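Local atomic coordinates of N-isopropylammelide isopropylaminohydrolase (PDB entry 6NBO), a protein that belongs to the amidohydrolase family, metal-dependent hydrolases built on a TIM-barrel fold, and carries zinc beside the barrel strands. Residues I123-D128 with I154-F159. Sequence-based numbering, arbitrary orientation.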
loop_
_atom_site.group_PDB
_atom_site.type_symbol
_atom_site.label_atom_id
_atom_site.label_comp_id
_atom_site.label_asym_id
_atom_site.label_seq_id
_atom_site.Cartn_x
_atom_site.Cartn_y
_atom_site.Cartn_z
ATOM N N ILE A 123 -2.723 -0.261 -5.493
ATOM C CA ILE A 123 -1.633 0.532 -4.922
ATOM C C ILE A 123 -2.215 1.723 -4.177
ATOM O O ILE A 123 -3.031 2.463 -4.734
ATOM C CB ILE A 123 -0.663 1.039 -6.005
ATOM C CG1 ILE A 123 -0.111 -0.115 -6.859
ATOM C CG2 ILE A 123 0.437 1.907 -5.356
ATOM C CD1 ILE A 123 0.882 0.355 -7.965
ATOM N N ARG A 124 -1.785 1.922 -2.931
ATOM C CA ARG A 124 -1.975 3.193 -2.239
ATOM C C ARG A 124 -0.667 3.969 -2.284
ATOM O O ARG A 124 0.352 3.516 -1.747
ATOM C CB ARG A 124 -2.417 3.002 -0.782
ATOM C CG ARG A 124 -2.506 4.350 -0.023
ATOM C CD ARG A 124 -3.071 4.194 1.402
ATOM N NE ARG A 124 -4.497 3.894 1.380
ATOM C CZ ARG A 124 -5.273 3.870 2.454
ATOM N NH1 ARG A 124 -4.767 4.157 3.649
ATOM N NH2 ARG A 124 -6.562 3.565 2.325
ATOM N N THR A 125 -0.688 5.129 -2.921
ATOM C CA THR A 125 0.505 5.950 -3.015
ATOM C C THR A 125 0.249 7.298 -2.370
ATOM O O THR A 125 -0.833 7.880 -2.500
ATOM C CB THR A 125 0.975 6.166 -4.463
ATOM O OG1 THR A 125 2.210 6.902 -4.452
ATOM C CG2 THR A 125 -0.066 6.946 -5.283
ATOM N N HIS A 126 1.243 7.765 -1.645
ATOM C CA HIS A 126 1.288 9.150 -1.232
ATOM C C HIS A 126 1.901 9.956 -2.366
ATOM O O HIS A 126 2.682 9.434 -3.163
ATOM C CB HIS A 126 2.091 9.271 0.065
ATOM C CG HIS A 126 1.497 8.461 1.185
ATOM N ND1 HIS A 126 0.909 9.033 2.290
ATOM C CD2 HIS A 126 1.363 7.121 1.342
ATOM C CE1 HIS A 126 0.438 8.085 3.084
ATOM N NE2 HIS A 126 0.703 6.913 2.533
ATOM N N VAL A 127 1.478 11.208 -2.487
ATOM C CA VAL A 127 1.998 12.110 -3.512
ATOM C C VAL A 127 2.265 13.444 -2.839
ATOM O O VAL A 127 1.402 13.956 -2.123
ATOM C CB VAL A 127 1.015 12.290 -4.685
ATOM C CG1 VAL A 127 1.580 13.288 -5.693
ATOM C CG2 VAL A 127 0.725 10.948 -5.355
ATOM N N ASP A 128 3.448 14.007 -3.060
ATOM C CA ASP A 128 3.797 15.251 -2.381
ATOM C C ASP A 128 2.908 16.377 -2.887
ATOM O O ASP A 128 2.766 16.573 -4.095
ATOM C CB ASP A 128 5.264 15.595 -2.614
ATOM C CG ASP A 128 6.211 14.622 -1.929
ATOM O OD1 ASP A 128 5.754 13.748 -1.171
ATOM O OD2 ASP A 128 7.427 14.737 -2.153
ATOM N N ILE A 154 -5.514 2.621 -8.031
ATOM C CA ILE A 154 -4.541 3.432 -7.312
ATOM C C ILE A 154 -5.299 4.401 -6.415
ATOM O O ILE A 154 -6.082 5.217 -6.912
ATOM C CB ILE A 154 -3.595 4.187 -8.268
ATOM C CG1 ILE A 154 -2.843 3.203 -9.176
ATOM C CG2 ILE A 154 -2.586 5.028 -7.459
ATOM C CD1 ILE A 154 -1.876 3.897 -10.184
ATOM N N GLN A 155 -5.083 4.289 -5.100
ATOM C CA GLN A 155 -5.518 5.293 -4.137
ATOM C C GLN A 155 -4.408 6.321 -3.974
ATOM O O GLN A 155 -3.235 5.961 -3.868
ATOM C CB GLN A 155 -5.838 4.658 -2.777
ATOM C CG GLN A 155 -7.030 3.701 -2.790
ATOM C CD GLN A 155 -7.218 2.997 -1.452
ATOM O OE1 GLN A 155 -6.368 3.077 -0.562
ATOM N NE2 GLN A 155 -8.332 2.303 -1.311
ATOM N N ILE A 156 -4.773 7.601 -3.950
ATOM C CA ILE A 156 -3.792 8.685 -3.847
ATOM C C ILE A 156 -4.002 9.432 -2.530
ATOM O O ILE A 156 -5.105 9.925 -2.264
ATOM C CB ILE A 156 -3.901 9.653 -5.037
ATOM C CG1 ILE A 156 -3.463 8.954 -6.340
ATOM C CG2 ILE A 156 -3.065 10.903 -4.767
ATOM C CD1 ILE A 156 -3.831 9.733 -7.610
ATOM N N VAL A 157 -2.938 9.539 -1.730
ATOM C CA VAL A 157 -2.929 10.319 -0.497
ATOM C C VAL A 157 -2.209 11.636 -0.773
ATOM O O VAL A 157 -1.030 11.634 -1.144
ATOM C CB VAL A 157 -2.225 9.568 0.645
ATOM C CG1 VAL A 157 -2.403 10.343 1.959
ATOM C CG2 VAL A 157 -2.751 8.146 0.777
ATOM N N ALA A 158 -2.893 12.760 -0.560
ATOM C CA ALA A 158 -2.280 14.082 -0.738
ATOM C C ALA A 158 -1.388 14.373 0.465
ATOM O O ALA A 158 -1.894 14.634 1.562
ATOM C CB ALA A 158 -3.363 15.148 -0.891
ATOM N N PHE A 159 -0.065 14.351 0.264
ATOM C CA PHE A 159 0.905 14.304 1.364
ATOM C C PHE A 159 1.702 15.606 1.471
ATOM O O PHE A 159 2.582 15.862 0.634
ATOM C CB PHE A 159 1.849 13.113 1.153
ATOM C CG PHE A 159 2.912 12.955 2.215
ATOM C CD1 PHE A 159 2.575 12.947 3.566
ATOM C CD2 PHE A 159 4.244 12.776 1.858
ATOM C CE1 PHE A 159 3.550 12.792 4.547
ATOM C CE2 PHE A 159 5.227 12.620 2.828
ATOM C CZ PHE A 159 4.874 12.635 4.183
#
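Parallel strands 123-128 and 154-159 lie side by side in the TIM barrel of this amidohydrolase, joined through helix 136-147 as a beta-alpha-beta unit. Backbone hydrogen bonds alternate along the pair: Q155 N donates to I123 O, T125 N to Q155 O, V157 N to T125 O, V127 N to V157 O and F159 N to V127 O. The side chains of R124, Q155, H126 and V157 share the inner face. There R124 presents its NE edge to Q155, and NE and NH2 both donate to the amide oxygen, with NE to OE1 at 2.8 Å and NH2 to OE1 at 2.9 Å. OE1 lies in the guanidinium plane, and these two hydrogen bonds to a single oxygen fix the turn of the guanidinium, whose NH1 makes a salt bridge with D216 and a hydrogen bond with T247. Next along, V157 CB sits over one face of the H126 imidazole, 3.9 Å from the ring centroid, a CH-pi contact, while V157 CG2 packs on R124 CG at 3.9 Å. With CG anti to the carbonyl carbon (chi1 -59°), H126 turns a ring edge toward the face of F159; this T-shaped pair has planes at 84° and centroids 5.8 Å apart. The H126 side chain comes to about 5 Å from a bound zinc ion, its ring meets that of the metal ligand H65, and F159 stacks on H218, another ligand; the H126 and F159 rings thus back two of the zinc ligands, consistent with a second-shell position. On the other face V127 CG2 meets I156 CG2 at 3.8 Å, and both side chains pack against helix 136-147. Strand 56-66 flanks 123-128, while strand 184-188 continues the barrel beyond 154-159, its L184 touching R124 and V157.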